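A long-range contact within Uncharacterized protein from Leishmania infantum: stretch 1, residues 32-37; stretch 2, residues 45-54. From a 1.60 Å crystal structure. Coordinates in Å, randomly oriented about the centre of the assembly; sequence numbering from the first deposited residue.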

# COMPACT_ATOMS: atom_id res chain seq x y z
N LEU A 32 -9.87 -1.54 -10.84
CA LEU A 32 -9.19 -0.51 -10.05
C LEU A 32 -10.05 -0.15 -8.84
O LEU A 32 -11.26 0.09 -8.97
CB LEU A 32 -8.91 0.74 -10.90
CG LEU A 32 -8.24 1.92 -10.18
CD1 LEU A 32 -7.32 2.70 -11.12
CD2 LEU A 32 -9.25 2.89 -9.54
N LYS A 33 -9.40 -0.10 -7.67
CA LYS A 33 -10.06 0.32 -6.44
C LYS A 33 -9.32 1.46 -5.77
O LYS A 33 -8.21 1.27 -5.26
CB LYS A 33 -10.15 -0.85 -5.45
CG LYS A 33 -10.73 -2.13 -6.00
CD LYS A 33 -12.23 -2.13 -5.91
CE LYS A 33 -12.80 -3.48 -6.29
NZ LYS A 33 -14.23 -3.34 -6.65
N GLN A 34 -9.93 2.64 -5.75
CA GLN A 34 -9.36 3.77 -5.03
C GLN A 34 -9.40 3.51 -3.53
O GLN A 34 -10.39 2.98 -3.02
CB GLN A 34 -10.13 5.05 -5.37
CG GLN A 34 -9.49 6.30 -4.80
CD GLN A 34 -8.23 6.70 -5.55
OE1 GLN A 34 -8.10 6.46 -6.75
NE2 GLN A 34 -7.31 7.32 -4.83
N GLY A 35 -8.34 3.87 -2.82
CA GLY A 35 -8.33 3.63 -1.39
C GLY A 35 -7.13 4.25 -0.70
O GLY A 35 -6.61 5.28 -1.13
N TYR A 36 -6.73 3.61 0.39
CA TYR A 36 -5.68 4.13 1.25
C TYR A 36 -4.63 3.08 1.49
O TYR A 36 -4.95 1.95 1.85
CB TYR A 36 -6.23 4.57 2.60
CG TYR A 36 -7.51 5.38 2.52
CD1 TYR A 36 -7.49 6.69 2.09
CD2 TYR A 36 -8.72 4.82 2.90
CE1 TYR A 36 -8.67 7.43 2.03
CE2 TYR A 36 -9.90 5.55 2.85
CZ TYR A 36 -9.86 6.85 2.42
OH TYR A 36 -11.04 7.57 2.37
N LEU A 37 -3.38 3.48 1.30
CA LEU A 37 -2.22 2.70 1.70
C LEU A 37 -1.86 3.08 3.13
O LEU A 37 -1.72 4.26 3.42
CB LEU A 37 -1.06 2.98 0.75
CG LEU A 37 0.16 2.11 0.99
CD1 LEU A 37 -0.20 0.72 0.55
CD2 LEU A 37 1.37 2.65 0.21
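Stretch 2, residues 45-54: CFQSTLAAAH

Stretch 2 lies against stretch 1 as an antiparallel β-strand neighbour, held by backbone hydrogen bonds and continuing as a loop after Ser48 that stays in contact through Thr49 and Ala51. The strands, 32-37 and 45-48, run in opposed directions, with 140° between their N-to-C axes and a closest approach of 4.6 Å; together the two stretches bury 527 Å². The register pairs Gly35 with Ser48 (CA to CA 4.0 Å), Tyr36 with Gln47 (CA to CA 5.4 Å) and Leu37 with Phe46 (CA to CA 4.5 Å). Tyr36 and Gln47 form the hydrogen-bonded pair: Tyr36 N donates to Gln47 O at 2.9 Å, and Gln47 N returns a bond to Tyr36 O at 3.0 Å. At the flanking non-hydrogen-bonded pairs the CA atoms are nearer each other, and CA-H...O contacts accompany the bonds: Phe46 CA to Tyr36 O at 3.2 Å and Gly35 CA to Gln47 O at 3.2 Å. Just past the end of the second strand, Thr49 N donates to Gln34 O at 2.8 Å and nearly linearly (171°). A water takes part here too, donating to Gln34 O (2.7 Å) and accepting from Leu50 N (2.8 Å).

Phe46, with chi1 t, shares a face with Leu37 and lays its ring along stretch 1: Phe46 CZ is 3.5 Å from Gly35 CA, and Lys33 O meets the ring edge, 3.2 Å from Phe46 CZ. Gly35 leaves the room this needs, since an ideal CB there would sit 2.5 Å from Phe46 CZ and 2.2 Å from Gln47 O. On the face of Tyr36 and Gln47, Thr49 OG1 lies over the tyrosine ring, 3.6 Å from Tyr36 CZ. The CA-to-CB bond of Lys33 points toward stretch 2, with CB 3.4 Å from Ser48 OG; farther out, Lys33 CD is 4.1 Å from Ala51 CB.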

# COMPACT_ATOMS: atom_id res chain seq x y z
N CYS A 45 -0.57 -2.13 4.40
CA CYS A 45 -1.99 -2.43 4.26
C CYS A 45 -2.67 -1.51 3.26
O CYS A 45 -2.24 -0.39 3.04
CB CYS A 45 -2.73 -2.29 5.59
SG CYS A 45 -1.94 -3.17 6.94
N PHE A 46 -3.75 -2.01 2.67
CA PHE A 46 -4.57 -1.19 1.78
C PHE A 46 -6.03 -1.46 2.07
O PHE A 46 -6.42 -2.61 2.22
CB PHE A 46 -4.26 -1.50 0.31
CG PHE A 46 -5.14 -0.75 -0.65
CD1 PHE A 46 -4.75 0.49 -1.13
CD2 PHE A 46 -6.36 -1.27 -1.05
CE1 PHE A 46 -5.57 1.20 -2.01
CE2 PHE A 46 -7.19 -0.58 -1.91
CZ PHE A 46 -6.79 0.66 -2.41
N GLN A 47 -6.83 -0.39 2.14
CA GLN A 47 -8.29 -0.52 2.21
C GLN A 47 -8.94 0.33 1.13
O GLN A 47 -8.64 1.51 1.00
CB GLN A 47 -8.81 -0.10 3.59
CG GLN A 47 -10.35 -0.04 3.70
CD GLN A 47 -11.00 -1.38 3.47
OE1 GLN A 47 -10.70 -2.36 4.16
NE2 GLN A 47 -11.91 -1.44 2.50
N SER A 48 -9.85 -0.28 0.36
CA SER A 48 -10.64 0.45 -0.62
C SER A 48 -11.57 1.44 0.07
O SER A 48 -12.17 1.13 1.10
CB SER A 48 -11.46 -0.52 -1.48
OG SER A 48 -10.63 -1.44 -2.15
N THR A 49 -11.68 2.63 -0.51
CA THR A 49 -12.53 3.68 0.04
C THR A 49 -13.99 3.29 -0.00
O THR A 49 -14.73 3.50 0.97
CB THR A 49 -12.35 4.98 -0.74
OG1 THR A 49 -10.99 5.40 -0.65
CG2 THR A 49 -13.26 6.08 -0.18
N LEU A 50 -14.42 2.73 -1.13
CA LEU A 50 -15.85 2.50 -1.33
C LEU A 50 -16.18 1.05 -1.64
O LEU A 50 -17.25 0.75 -2.20
CB LEU A 50 -16.37 3.40 -2.45
CG LEU A 50 -16.25 4.91 -2.23
CD1 LEU A 50 -16.76 5.65 -3.46
CD2 LEU A 50 -17.02 5.34 -0.98
N ALA A 51 -15.28 0.15 -1.28
CA ALA A 51 -15.51 -1.27 -1.49
C ALA A 51 -14.87 -2.07 -0.37
O ALA A 51 -14.09 -1.54 0.43
CB ALA A 51 -14.95 -1.70 -2.84
N ALA A 52 -15.20 -3.36 -0.30
CA ALA A 52 -14.66 -4.24 0.73
C ALA A 52 -13.17 -4.56 0.56
O ALA A 52 -12.48 -4.81 1.56
CB ALA A 52 -15.44 -5.54 0.77
N ALA A 53 -12.71 -4.56 -0.68
CA ALA A 53 -11.37 -5.04 -1.03
C ALA A 53 -10.28 -4.40 -0.18
O ALA A 53 -10.22 -3.19 -0.02
CB ALA A 53 -11.09 -4.79 -2.50
N HIS A 54 -9.44 -5.26 0.38
CA HIS A 54 -8.34 -4.81 1.22
C HIS A 54 -7.28 -5.88 1.30
O HIS A 54 -7.54 -7.05 1.02
CB HIS A 54 -8.85 -4.47 2.63
CG HIS A 54 -9.42 -5.64 3.36
ND1 HIS A 54 -10.69 -6.13 3.11
CD2 HIS A 54 -8.91 -6.43 4.33
CE1 HIS A 54 -10.93 -7.16 3.89
NE2 HIS A 54 -9.86 -7.36 4.65
O HOH W 1 -12.98 2.35 -3.47